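Local coordinates for Serine/threonine-protein kinase PknE (Mycobacterium tuberculosis, PDB 2H34) that contributes its catalytic domain to a membrane kinase that phosphorylates protein serines and threonines with ATP and is thought to promote survival of the bacterium in its host, at residues L199-F207 with Q239-I247. Numbering follows the deposited sequence.
Sequences LYYMAPERF and QLSVMGAHI
Phe207 lays one face of its ring against the side chain of Met243, a selenomethionine, in a Met-aromatic contact carried chiefly by a methylene. CG of Met243 stands 3.5 Å from the centroid of the Phe207 ring, only 16° off the ring normal, a CH-pi approach, while SE lies obliquely at 4.6 Å from the same centroid. A chi1 of -160°, CG opposite the backbone N, sends the Met243 side chain over the ring, the two running in opposite directions, and its CB meets Leu199 CD2 at 3.7 Å. Leu199 CB, nearer the backbone, rests 4.0 Å from Val242 CG1. Ala203, Pro204 and Glu205 form the APE motif that ends the activation segment of protein kinases, here docked on helix 239-248 of the C-terminal lobe. Glu205 makes the salt bridge to Arg280 familiar from this fold, and Arg206 pairs with Asp159, the predicted proton acceptor. Between Leu199 and Pro204, the buried His246 ring sits among backbone carbonyls: Met202 O lies over the centre of one face, 3.1 Å above its plane, and Tyr200 O lies at its edge. Tyr235 packs edge-to-face with the same imidazole. At the far end of the contact, Pro204 CB touches Ile247 CG1 at 4.0 Å, and Pro204 CG approaches His246 O, a carbonyl that accepts a hydrogen bond from Lys275.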
ATOM      1  N   LEU A 199      -1.620 -12.145   5.238  1.00 85.39           N
ATOM      2  CA  LEU A 199      -2.017 -12.100   6.635  1.00 84.97           C
ATOM      3  C   LEU A 199      -1.085 -11.317   7.557  1.00 84.57           C
ATOM      4  O   LEU A 199      -1.507 -10.922   8.652  1.00 84.31           O
ATOM      5  CB  LEU A 199      -2.198 -13.517   7.170  1.00 85.11           C
ATOM      6  CG  LEU A 199      -3.550 -14.179   6.912  1.00 85.36           C
ATOM      7  CD1 LEU A 199      -3.774 -14.481   5.430  1.00 86.09           C
ATOM      8  CD2 LEU A 199      -3.645 -15.443   7.727  1.00 85.43           C
ATOM      9  N   TYR A 200       0.162 -11.094   7.133  1.00 83.83           N
ATOM     10  CA  TYR A 200       1.127 -10.380   7.970  1.00 83.44           C
ATOM     11  C   TYR A 200       0.621  -9.013   8.407  1.00 83.07           C
ATOM     12  O   TYR A 200       1.049  -8.506   9.448  1.00 83.04           O
ATOM     13  CB  TYR A 200       2.461 -10.177   7.265  1.00 83.53           C
ATOM     14  CG  TYR A 200       3.261 -11.413   6.956  1.00 84.82           C
ATOM     15  CD1 TYR A 200       3.528 -12.362   7.940  1.00 85.74           C
ATOM     16  CD2 TYR A 200       3.802 -11.611   5.673  1.00 85.92           C
ATOM     17  CE1 TYR A 200       4.285 -13.500   7.650  1.00 87.65           C
ATOM     18  CE2 TYR A 200       4.567 -12.739   5.371  1.00 86.33           C
ATOM     19  CZ  TYR A 200       4.807 -13.680   6.363  1.00 87.65           C
ATOM     20  OH  TYR A 200       5.558 -14.802   6.083  1.00 87.97           O
ATOM     21  N   TYR A 201      -0.279  -8.422   7.615  1.00 82.59           N
ATOM     22  CA  TYR A 201      -0.696  -7.023   7.804  1.00 82.27           C
ATOM     23  C   TYR A 201      -2.201  -6.855   8.055  1.00 83.03           C
ATOM     24  O   TYR A 201      -2.752  -5.765   7.879  1.00 82.74           O
ATOM     25  CB  TYR A 201      -0.214  -6.164   6.609  1.00 81.60           C
ATOM     26  CG  TYR A 201       1.244  -6.420   6.284  1.00 79.03           C
ATOM     27  CD1 TYR A 201       1.611  -7.354   5.310  1.00 76.12           C
ATOM     28  CD2 TYR A 201       2.252  -5.793   7.005  1.00 76.30           C
ATOM     29  CE1 TYR A 201       2.934  -7.629   5.050  1.00 73.51           C
ATOM     30  CE2 TYR A 201       3.584  -6.063   6.748  1.00 74.88           C
ATOM     31  CZ  TYR A 201       3.917  -6.985   5.776  1.00 73.55           C
ATOM     32  OH  TYR A 201       5.239  -7.253   5.536  1.00 73.18           O
HETATM   33  N   MSE A 202      -2.856  -7.926   8.502  1.00 84.02           N
HETATM   34  CA  MSE A 202      -4.311  -7.939   8.571  1.00 85.36           C
HETATM   35  C   MSE A 202      -4.901  -7.790   9.957  1.00 84.96           C
HETATM   36  O   MSE A 202      -4.628  -8.589  10.855  1.00 85.11           O
HETATM   37  CB  MSE A 202      -4.863  -9.198   7.943  1.00 86.31           C
HETATM   38  CG  MSE A 202      -5.283  -9.037   6.518  1.00 91.07           C
HETATM   39 SE   MSE A 202      -6.126 -10.711   5.973  1.00105.84          SE
HETATM   40  CE  MSE A 202      -5.505 -10.668   4.051  1.00101.38           C
ATOM     41  N   ALA A 203      -5.741  -6.770  10.106  1.00 84.55           N
ATOM     42  CA  ALA A 203      -6.513  -6.548  11.322  1.00 83.68           C
ATOM     43  C   ALA A 203      -7.403  -7.750  11.594  1.00 82.90           C
ATOM     44  O   ALA A 203      -7.807  -8.439  10.661  1.00 82.86           O
ATOM     45  CB  ALA A 203      -7.348  -5.276  11.197  1.00 83.64           C
ATOM     46  N   PRO A 204      -7.698  -8.010  12.877  1.00 82.30           N
ATOM     47  CA  PRO A 204      -8.525  -9.141  13.235  1.00 81.96           C
ATOM     48  C   PRO A 204      -9.958  -9.033  12.715  1.00 81.97           C
ATOM     49  O   PRO A 204     -10.514 -10.032  12.274  1.00 81.59           O
ATOM     50  CB  PRO A 204      -8.498  -9.112  14.759  1.00 81.92           C
ATOM     51  CG  PRO A 204      -7.299  -8.312  15.112  1.00 81.53           C
ATOM     52  CD  PRO A 204      -7.256  -7.277  14.074  1.00 82.19           C
ATOM     53  N   GLU A 205     -10.542  -7.836  12.735  1.00 82.28           N
ATOM     54  CA  GLU A 205     -11.957  -7.676  12.357  1.00 82.72           C
ATOM     55  C   GLU A 205     -12.273  -8.165  10.939  1.00 83.22           C
ATOM     56  O   GLU A 205     -13.443  -8.364  10.584  1.00 83.36           O
ATOM     57  CB  GLU A 205     -12.439  -6.234  12.546  1.00 82.40           C
ATOM     58  CG  GLU A 205     -11.740  -5.211  11.666  1.00 82.35           C
ATOM     59  CD  GLU A 205     -10.521  -4.599  12.331  1.00 81.44           C
ATOM     60  OE1 GLU A 205      -9.902  -5.254  13.198  1.00 82.87           O
ATOM     61  OE2 GLU A 205     -10.183  -3.458  11.992  1.00 79.38           O
ATOM     62  N   ARG A 206     -11.224  -8.365  10.145  1.00 83.68           N
ATOM     63  CA  ARG A 206     -11.370  -8.820   8.770  1.00 84.08           C
ATOM     64  C   ARG A 206     -11.683 -10.317   8.657  1.00 84.01           C
ATOM     65  O   ARG A 206     -12.266 -10.763   7.665  1.00 83.88           O
ATOM     66  CB  ARG A 206     -10.108  -8.496   7.989  1.00 84.19           C
ATOM     67  CG  ARG A 206      -9.773  -7.022   7.948  1.00 86.16           C
ATOM     68  CD  ARG A 206      -8.727  -6.736   6.879  1.00 90.08           C
ATOM     69  NE  ARG A 206      -9.053  -7.400   5.618  1.00 92.44           N
ATOM     70  CZ  ARG A 206      -8.298  -7.376   4.521  1.00 94.35           C
ATOM     71  NH1 ARG A 206      -7.140  -6.712   4.490  1.00 93.78           N
ATOM     72  NH2 ARG A 206      -8.715  -8.032   3.442  1.00 96.00           N
ATOM     73  N   PHE A 207     -11.300 -11.089   9.672  1.00 83.97           N
ATOM     74  CA  PHE A 207     -11.488 -12.545   9.638  1.00 84.00           C
ATOM     75  C   PHE A 207     -12.941 -13.006   9.878  1.00 84.04           C
ATOM     76  O   PHE A 207     -13.339 -14.057   9.376  1.00 84.24           O
ATOM     77  CB  PHE A 207     -10.480 -13.269  10.553  1.00 83.77           C
ATOM     78  CG  PHE A 207      -9.033 -12.895  10.284  1.00 83.91           C
ATOM     79  CD1 PHE A 207      -8.385 -13.330   9.130  1.00 83.99           C
ATOM     80  CD2 PHE A 207      -8.323 -12.092  11.180  1.00 83.34           C
ATOM     81  CE1 PHE A 207      -7.045 -12.956   8.872  1.00 83.27           C
ATOM     82  CE2 PHE A 207      -6.990 -11.737  10.940  1.00 82.04           C
ATOM     83  CZ  PHE A 207      -6.353 -12.169   9.783  1.00 82.07           C
ATOM     84  N   GLN A 239       0.345 -19.236   8.199  1.00 76.02           N
ATOM     85  CA  GLN A 239      -0.930 -18.536   8.047  1.00 76.07           C
ATOM     86  C   GLN A 239      -1.841 -18.750   9.245  1.00 75.98           C
ATOM     87  O   GLN A 239      -2.466 -17.810   9.707  1.00 76.07           O
ATOM     88  CB  GLN A 239      -1.649 -18.964   6.765  1.00 76.19           C
ATOM     89  CG  GLN A 239      -0.956 -18.543   5.476  1.00 76.86           C
ATOM     90  CD  GLN A 239      -1.739 -18.932   4.213  1.00 77.70           C
ATOM     91  OE1 GLN A 239      -2.139 -20.101   4.023  1.00 75.21           O
ATOM     92  NE2 GLN A 239      -1.945 -17.945   3.329  1.00 77.20           N
ATOM     93  N   LEU A 240      -1.914 -19.981   9.745  1.00 75.81           N
ATOM     94  CA  LEU A 240      -2.728 -20.272  10.921  1.00 75.81           C
ATOM     95  C   LEU A 240      -2.233 -19.508  12.158  1.00 76.07           C
ATOM     96  O   LEU A 240      -2.950 -18.650  12.685  1.00 76.12           O
ATOM     97  CB  LEU A 240      -2.783 -21.784  11.182  1.00 75.88           C
ATOM     98  CG  LEU A 240      -3.820 -22.416  12.115  1.00 74.39           C
ATOM     99  CD1 LEU A 240      -5.239 -22.234  11.607  1.00 72.96           C
ATOM    100  CD2 LEU A 240      -3.497 -23.882  12.225  1.00 74.86           C
ATOM    101  N   SER A 241      -1.004 -19.796  12.596  1.00 76.23           N
ATOM    102  CA  SER A 241      -0.418 -19.131  13.766  1.00 76.61           C
ATOM    103  C   SER A 241      -0.403 -17.592  13.653  1.00 76.53           C
ATOM    104  O   SER A 241      -0.667 -16.902  14.632  1.00 76.98           O
ATOM    105  CB  SER A 241       0.983 -19.684  14.079  1.00 76.52           C
ATOM    106  OG  SER A 241       1.994 -19.016  13.329  1.00 77.65           O
ATOM    107  N   VAL A 242      -0.118 -17.061  12.468  1.00 76.38           N
ATOM    108  CA  VAL A 242      -0.175 -15.610  12.265  1.00 76.61           C
ATOM    109  C   VAL A 242      -1.584 -15.052  12.466  1.00 76.60           C
ATOM    110  O   VAL A 242      -1.780 -14.121  13.251  1.00 76.59           O
ATOM    111  CB  VAL A 242       0.398 -15.182  10.881  1.00 76.72           C
ATOM    112  CG1 VAL A 242       0.005 -13.750  10.526  1.00 75.85           C
ATOM    113  CG2 VAL A 242       1.906 -15.305  10.885  1.00 77.07           C
HETATM  114  N   MSE A 243      -2.559 -15.628  11.762  1.00 76.82           N
HETATM  115  CA  MSE A 243      -3.962 -15.232  11.899  1.00 77.11           C
HETATM  116  C   MSE A 243      -4.368 -15.184  13.360  1.00 76.62           C
HETATM  117  O   MSE A 243      -5.043 -14.232  13.786  1.00 76.72           O
HETATM  118  CB  MSE A 243      -4.877 -16.206  11.165  1.00 77.50           C
HETATM  119  CG  MSE A 243      -6.243 -15.653  10.838  1.00 79.63           C
HETATM  120 SE   MSE A 243      -7.587 -17.046  10.683  1.00 88.70          SE
HETATM  121  CE  MSE A 243      -6.909 -18.074   9.104  1.00 87.95           C
ATOM    122  N   GLY A 244      -3.951 -16.215  14.114  1.00 75.97           N
ATOM    123  CA  GLY A 244      -4.186 -16.274  15.552  1.00 75.17           C
ATOM    124  C   GLY A 244      -3.460 -15.175  16.315  1.00 74.65           C
ATOM    125  O   GLY A 244      -4.024 -14.567  17.270  1.00 74.92           O
ATOM    126  N   ALA A 245      -2.216 -14.912  15.887  1.00 73.75           N
ATOM    127  CA  ALA A 245      -1.374 -13.976  16.614  1.00 73.34           C
ATOM    128  C   ALA A 245      -2.013 -12.584  16.640  1.00 73.49           C
ATOM    129  O   ALA A 245      -2.018 -11.906  17.672  1.00 73.32           O
ATOM    130  CB  ALA A 245       0.007 -13.935  15.999  1.00 73.17           C
ATOM    131  N   HIS A 246      -2.583 -12.190  15.501  1.00 73.53           N
ATOM    132  CA  HIS A 246      -3.265 -10.901  15.342  1.00 73.56           C
ATOM    133  C   HIS A 246      -4.474 -10.767  16.263  1.00 73.49           C
ATOM    134  O   HIS A 246      -4.793  -9.677  16.751  1.00 73.62           O
ATOM    135  CB  HIS A 246      -3.742 -10.734  13.899  1.00 73.55           C
ATOM    136  CG  HIS A 246      -2.745 -10.078  12.999  1.00 74.25           C
ATOM    137  ND1 HIS A 246      -2.216 -10.704  11.890  1.00 74.76           N
ATOM    138  CD2 HIS A 246      -2.196  -8.841  13.028  1.00 74.60           C
ATOM    139  CE1 HIS A 246      -1.382  -9.883  11.278  1.00 74.54           C
ATOM    140  NE2 HIS A 246      -1.359  -8.742  11.944  1.00 74.65           N
ATOM    141  N   ILE A 247      -5.164 -11.875  16.470  1.00 73.14           N
ATOM    142  CA  ILE A 247      -6.381 -11.849  17.246  1.00 73.07           C
ATOM    143  C   ILE A 247      -6.041 -11.722  18.722  1.00 73.18           C
ATOM    144  O   ILE A 247      -6.771 -11.085  19.482  1.00 73.39           O
ATOM    145  CB  ILE A 247      -7.252 -13.094  16.959  1.00 72.83           C
ATOM    146  CG1 ILE A 247      -7.895 -12.953  15.576  1.00 72.19           C
ATOM    147  CG2 ILE A 247      -8.341 -13.261  18.026  1.00 72.94           C
ATOM    148  CD1 ILE A 247      -8.161 -14.264  14.870  1.00 72.55           C
TER